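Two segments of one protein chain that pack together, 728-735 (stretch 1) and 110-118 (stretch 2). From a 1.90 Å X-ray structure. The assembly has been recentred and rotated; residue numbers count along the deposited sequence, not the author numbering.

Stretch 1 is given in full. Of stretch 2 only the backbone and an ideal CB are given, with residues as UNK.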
ATOM      1  N   THR A 728       4.848  41.480 -25.438  1.00 20.34           N
ATOM      2  CA  THR A 728       5.437  42.726 -24.993  1.00 20.28           C
ATOM      3  C   THR A 728       5.632  43.621 -26.227  1.00 20.67           C
ATOM      4  O   THR A 728       6.284  43.250 -27.216  1.00 19.64           O
ATOM      5  CB  THR A 728       6.705  42.519 -24.148  1.00 19.99           C
ATOM      6  OG1 THR A 728       6.339  41.774 -22.984  1.00 20.48           O
ATOM      7  CG2 THR A 728       7.303  43.864 -23.689  1.00 20.66           C
ATOM      8  N   ILE A 729       5.002  44.788 -26.164  1.00 20.03           N
ATOM      9  CA  ILE A 729       5.179  45.795 -27.216  1.00 20.85           C
ATOM     10  C   ILE A 729       6.101  46.911 -26.762  1.00 20.17           C
ATOM     11  O   ILE A 729       5.834  47.598 -25.771  1.00 19.44           O
ATOM     12  CB  ILE A 729       3.862  46.340 -27.764  1.00 20.28           C
ATOM     13  CG1 ILE A 729       3.252  45.294 -28.706  1.00 21.10           C
ATOM     14  CG2 ILE A 729       4.135  47.615 -28.549  1.00 21.69           C
ATOM     15  CD1 ILE A 729       1.749  45.376 -28.813  1.00 21.14           C
ATOM     16  N   SER A 730       7.204  47.023 -27.496  1.00 21.07           N
ATOM     17  CA  SER A 730       8.080  48.187 -27.407  1.00 21.75           C
ATOM     18  C   SER A 730       7.531  49.375 -28.206  1.00 21.23           C
ATOM     19  O   SER A 730       7.469  49.357 -29.435  1.00 21.03           O
ATOM     20  CB  SER A 730       9.487  47.818 -27.871  1.00 21.99           C
ATOM     21  OG  SER A 730      10.103  47.078 -26.843  1.00 25.21           O
ATOM     22  N   LYS A 731       7.124  50.420 -27.502  1.00 21.15           N
ATOM     23  CA  LYS A 731       6.471  51.544 -28.167  1.00 21.13           C
ATOM     24  C   LYS A 731       7.493  52.654 -28.486  1.00 21.90           C
ATOM     25  O   LYS A 731       8.479  52.812 -27.745  1.00 21.69           O
ATOM     26  CB  LYS A 731       5.297  51.991 -27.287  1.00 21.21           C
ATOM     27  CG  LYS A 731       4.031  51.143 -27.408  1.00 19.92           C
ATOM     28  CD  LYS A 731       2.824  51.956 -27.945  1.00 23.01           C
ATOM     29  CE  LYS A 731       2.585  51.901 -29.464  1.00 23.35           C
ATOM     30  NZ  LYS A 731       2.482  50.558 -30.145  1.00 25.02           N
ATOM     31  N   GLU A 732       7.292  53.389 -29.588  1.00 22.04           N
ATOM     32  CA  GLU A 732       8.154  54.545 -29.924  1.00 22.55           C
ATOM     33  C   GLU A 732       7.528  55.851 -29.423  1.00 20.93           C
ATOM     34  O   GLU A 732       6.388  56.177 -29.768  1.00 19.13           O
ATOM     35  CB  GLU A 732       8.454  54.708 -31.433  1.00 23.29           C
ATOM     36  CG  GLU A 732       8.635  53.439 -32.281  1.00 27.39           C
ATOM     37  CD  GLU A 732      10.048  52.847 -32.240  1.00 33.17           C
ATOM     38  OE1 GLU A 732      11.021  53.578 -32.546  1.00 34.10           O
ATOM     39  OE2 GLU A 732      10.193  51.635 -31.922  1.00 36.48           O
ATOM     40  N   LYS A 733       8.274  56.591 -28.607  1.00 20.33           N
ATOM     41  CA  LYS A 733       7.879  57.957 -28.263  1.00 20.05           C
ATOM     42  C   LYS A 733       7.463  58.713 -29.534  1.00 19.51           C
ATOM     43  O   LYS A 733       8.174  58.689 -30.543  1.00 18.77           O
ATOM     44  CB  LYS A 733       9.040  58.679 -27.585  1.00 19.94           C
ATOM     45  CG  LYS A 733       8.633  59.772 -26.615  1.00 20.63           C
ATOM     46  CD  LYS A 733       8.661  59.277 -25.179  1.00 22.00           C
ATOM     47  CE  LYS A 733       8.991  60.424 -24.241  1.00 23.88           C
ATOM     48  NZ  LYS A 733       9.490  59.877 -22.957  1.00 24.65           N
ATOM     49  N   LYS A 734       6.297  59.353 -29.512  1.00 19.71           N
ATOM     50  CA  LYS A 734       5.907  60.195 -30.651  1.00 19.91           C
ATOM     51  C   LYS A 734       6.495  61.594 -30.582  1.00 19.57           C
ATOM     52  O   LYS A 734       6.631  62.200 -29.515  1.00 18.44           O
ATOM     53  CB  LYS A 734       4.401  60.212 -30.937  1.00 19.93           C
ATOM     54  CG  LYS A 734       3.477  60.611 -29.796  1.00 20.22           C
ATOM     55  CD  LYS A 734       2.823  61.967 -30.035  1.00 19.30           C
ATOM     56  CE  LYS A 734       1.695  61.926 -31.052  1.00 18.82           C
ATOM     57  NZ  LYS A 734       2.204  61.399 -32.345  1.00 17.03           N
ATOM     58  N   LEU A 735       6.870  62.084 -31.755  1.00 20.33           N
ATOM     59  CA  LEU A 735       7.416  63.431 -31.826  1.00 21.34           C
ATOM     60  C   LEU A 735       6.480  64.399 -32.568  1.00 22.40           C
ATOM     61  O   LEU A 735       5.668  64.013 -33.414  1.00 22.18           O
ATOM     62  CB  LEU A 735       8.853  63.411 -32.381  1.00 20.96           C
ATOM     63  CG  LEU A 735       9.867  62.584 -31.569  1.00 20.36           C
ATOM     64  CD1 LEU A 735      11.087  62.270 -32.423  1.00 19.12           C
ATOM     65  CD2 LEU A 735      10.270  63.189 -30.206  1.00 18.95           C
ATOM     66  N   UNK A 110       3.159  58.254 -26.828  1.00 15.35           N
ATOM     67  CA  UNK A 110       3.663  57.176 -27.686  1.00 14.54           C
ATOM     68  C   UNK A 110       2.949  57.048 -29.043  1.00 15.13           C
ATOM     69  O   UNK A 110       1.733  57.225 -29.140  1.00 13.97           O
ATOM     70  CB  UNK A 110       3.544  55.847 -26.937  1.00 14.54           C
ATOM     71  N   UNK A 111       3.715  56.740 -30.090  1.00 16.98           N
ATOM     72  CA  UNK A 111       3.182  56.442 -31.426  1.00 19.55           C
ATOM     73  C   UNK A 111       2.159  55.308 -31.411  1.00 21.11           C
ATOM     74  O   UNK A 111       2.292  54.388 -30.595  1.00 21.05           O
ATOM     75  CB  UNK A 111       4.327  56.082 -32.375  1.00 19.55           C
ATOM     76  N   UNK A 112       1.154  55.354 -32.309  1.00 22.84           N
ATOM     77  CA  UNK A 112       0.254  54.200 -32.448  1.00 24.22           C
ATOM     78  C   UNK A 112       1.016  53.053 -33.106  1.00 26.04           C
ATOM     79  O   UNK A 112       2.096  53.290 -33.666  1.00 26.21           O
ATOM     80  CB  UNK A 112      -0.988  54.562 -33.265  1.00 24.22           C
ATOM     81  N   UNK A 113       0.479  51.833 -33.008  1.00 27.25           N
ATOM     82  CA  UNK A 113       1.051  50.663 -33.672  1.00 28.33           C
ATOM     83  C   UNK A 113       0.457  50.453 -35.075  1.00 29.11           C
ATOM     84  O   UNK A 113      -0.757  50.530 -35.261  1.00 29.44           O
ATOM     85  CB  UNK A 113       0.822  49.415 -32.816  1.00 28.33           C
ATOM     86  N   UNK A 114       1.302  50.185 -36.068  1.00 29.69           N
ATOM     87  CA  UNK A 114       0.807  49.916 -37.423  1.00 30.41           C
ATOM     88  C   UNK A 114       0.395  48.447 -37.607  1.00 30.61           C
ATOM     89  O   UNK A 114       0.001  48.031 -38.701  1.00 30.95           O
ATOM     90  CB  UNK A 114       1.878  50.285 -38.451  1.00 30.41           C
ATOM     91  N   UNK A 115       0.474  47.671 -36.526  1.00 30.38           N
ATOM     92  CA  UNK A 115       0.404  46.211 -36.588  1.00 29.96           C
ATOM     93  C   UNK A 115      -0.892  45.658 -35.994  1.00 29.58           C
ATOM     94  O   UNK A 115      -1.373  46.093 -34.941  1.00 29.18           O
ATOM     95  CB  UNK A 115       1.603  45.603 -35.857  1.00 29.96           C
ATOM     96  N   UNK A 116      -1.450  44.703 -36.730  1.00 29.02           N
ATOM     97  CA  UNK A 116      -2.625  43.952 -36.322  1.00 28.26           C
ATOM     98  C   UNK A 116      -2.219  42.497 -36.081  1.00 27.46           C
ATOM     99  O   UNK A 116      -1.605  41.866 -36.942  1.00 27.31           O
ATOM    100  CB  UNK A 116      -3.731  44.049 -37.374  1.00 28.26           C
ATOM    101  N   UNK A 117      -2.561  41.946 -34.923  1.00 26.69           N
ATOM    102  CA  UNK A 117      -2.178  40.559 -34.614  1.00 25.79           C
ATOM    103  C   UNK A 117      -3.314  39.562 -34.786  1.00 24.61           C
ATOM    104  O   UNK A 117      -4.458  39.854 -34.460  1.00 23.78           O
ATOM    105  CB  UNK A 117      -1.655  40.475 -33.179  1.00 25.79           C
ATOM    106  N   UNK A 118      -2.983  38.376 -35.283  1.00 24.38           N
ATOM    107  CA  UNK A 118      -3.936  37.267 -35.336  1.00 24.37           C
ATOM    108  C   UNK A 118      -3.847  36.372 -34.090  1.00 23.81           C
ATOM    109  O   UNK A 118      -2.766  35.999 -33.632  1.00 23.20           O
ATOM    110  CB  UNK A 118      -3.693  36.432 -36.594  1.00 24.37           C
TER

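Position 110 lies where the two backbones are nearest, its CA 4.3 Å from the CA of Lys733, in a single beta bridge. CA-to-CB points away overall, yet the ideal CB is 4.0 Å from Glu732 O and 4.1 Å from Lys731 CD. A long or flat side chain could run along residues 731 to 733; a short one would cover less of them. The deposited residue is Tyr110. With chi1 in the m well, its ring lies obliquely against stretch 1, CD1 being 3.7 Å from Lys731 CB and 3.5 Å from Lys733 N, while CZ is 3.9 Å from Lys733 CD. The hydroxyl is satisfied elsewhere in the structure.

At position 111 the backbone supplies the polar link: N of 111 donates to Glu732 O at 2.8 Å with an angle of 164° at the hydrogen. Any residue but proline could do this. CB points sideways, the ideal CB of 111 lying 3.3 Å from Glu732 O and 4.4 Å from Lys734 CB, so a chain with a flexible aliphatic stem would suit, as would a smaller residue; the carboxylate of Glu732 leads away and gives little direction. Here stands Lys111, with chi2 to chi4 all t. Its CG is 4.0 Å from Lys734 CB and its CD 3.9 Å from Glu732 CB, so these two side-chain contacts are between methylenes.

Position 112 has CB pointing away and phi/psi of -71/164°, values that many residues accept and that fit proline well. Pro112 occupies it, adding little to the contact.

At position 113 CB points toward stretch 1, and the ideal CB is already 3.3 Å from Lys731 NZ. The nearby ammonium favours a small, polar or acidic side chain over a basic one. Ser113, chi1 t, fits: CB is 3.3 Å from Lys731 NZ, but Ser113 OG accepts a hydrogen bond from N of 115 at 3.1 Å, tying the loop to itself.

Positions 114, 115 and 116 have no atom of stretch 1 within 5.5 Å of their ideal CB, so the contact barely constrains them. They are Thr114, Lys115 and Gln116, and none touches stretch 1.

Position 117 points toward stretch 1, but its ideal CB also has nothing within 5.5 Å. Only a long side chain could span the gap, and the methyl of Ile729 CD1 invites an apolar or aromatic one. Trp117, chi1 m, reaches it: CH2 comes 3.3 Å from Ile729 CD1, a tight apolar contact made by the far end of the indole.

Position 118 is out of reach; Thr118 continues the strand.

Stretch 2 (110-118) YKPSTKQWT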
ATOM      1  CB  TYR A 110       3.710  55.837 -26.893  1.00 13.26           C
ATOM      2  CG  TYR A 110       4.788  55.892 -25.820  1.00 11.02           C
ATOM      3  CD1 TYR A 110       6.092  55.438 -26.073  1.00  7.68           C
ATOM      4  CD2 TYR A 110       4.523  56.475 -24.573  1.00  9.05           C
ATOM      5  CE1 TYR A 110       7.100  55.555 -25.102  1.00  6.90           C
ATOM      6  CE2 TYR A 110       5.512  56.582 -23.589  1.00  8.24           C
ATOM      7  CZ  TYR A 110       6.799  56.123 -23.861  1.00  8.03           C
ATOM      8  OH  TYR A 110       7.762  56.248 -22.883  1.00  3.44           O
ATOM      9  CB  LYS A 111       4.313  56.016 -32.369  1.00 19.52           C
ATOM     10  CG  LYS A 111       4.866  57.076 -33.318  1.00 21.41           C
ATOM     11  CD  LYS A 111       6.030  56.409 -34.035  1.00 23.36           C
ATOM     12  CE  LYS A 111       6.840  57.365 -34.867  1.00 23.54           C
ATOM     13  NZ  LYS A 111       8.051  56.615 -35.271  1.00 24.23           N
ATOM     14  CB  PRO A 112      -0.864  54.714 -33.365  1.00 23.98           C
ATOM     15  CG  PRO A 112      -0.219  55.812 -34.154  1.00 23.53           C
ATOM     16  CD  PRO A 112       0.789  56.446 -33.230  1.00 22.70           C
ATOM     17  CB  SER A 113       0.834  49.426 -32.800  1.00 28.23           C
ATOM     18  OG  SER A 113       1.068  48.232 -33.527  1.00 29.06           O
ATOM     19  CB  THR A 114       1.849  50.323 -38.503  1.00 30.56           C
ATOM     20  OG1 THR A 114       3.171  50.052 -38.017  1.00 31.02           O
ATOM     21  CG2 THR A 114       1.732  51.811 -38.874  1.00 30.38           C
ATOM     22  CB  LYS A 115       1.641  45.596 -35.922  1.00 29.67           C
ATOM     23  CG  LYS A 115       1.919  44.116 -36.187  1.00 29.65           C
ATOM     24  CD  LYS A 115       3.099  43.664 -35.313  1.00 28.44           C
ATOM     25  CE  LYS A 115       3.344  42.154 -35.271  1.00 27.05           C
ATOM     26  NZ  LYS A 115       3.600  41.502 -36.579  1.00 24.06           N
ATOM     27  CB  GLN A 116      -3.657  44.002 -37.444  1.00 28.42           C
ATOM     28  CG  GLN A 116      -4.426  45.298 -37.587  1.00 28.73           C
ATOM     29  CD  GLN A 116      -5.678  45.088 -38.422  1.00 29.11           C
ATOM     30  OE1 GLN A 116      -5.603  44.612 -39.557  1.00 28.51           O
ATOM     31  NE2 GLN A 116      -6.836  45.416 -37.860  1.00 27.88           N
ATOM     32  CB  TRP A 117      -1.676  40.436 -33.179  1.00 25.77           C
ATOM     33  CG  TRP A 117      -0.483  41.268 -32.883  1.00 28.33           C
ATOM     34  CD1 TRP A 117       0.828  40.881 -32.936  1.00 29.85           C
ATOM     35  CD2 TRP A 117      -0.486  42.642 -32.475  1.00 29.85           C
ATOM     36  NE1 TRP A 117       1.639  41.936 -32.583  1.00 31.10           N
ATOM     37  CE2 TRP A 117       0.860  43.027 -32.298  1.00 30.25           C
ATOM     38  CE3 TRP A 117      -1.498  43.582 -32.241  1.00 30.92           C
ATOM     39  CZ2 TRP A 117       1.223  44.318 -31.900  1.00 32.32           C
ATOM     40  CZ3 TRP A 117      -1.137  44.868 -31.845  1.00 32.43           C
ATOM     41  CH2 TRP A 117       0.212  45.222 -31.679  1.00 32.27           C
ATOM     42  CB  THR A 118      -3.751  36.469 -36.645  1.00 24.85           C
ATOM     43  OG1 THR A 118      -3.938  37.364 -37.744  1.00 24.36           O
ATOM     44  CG2 THR A 118      -4.727  35.282 -36.773  1.00 24.51           C
TER
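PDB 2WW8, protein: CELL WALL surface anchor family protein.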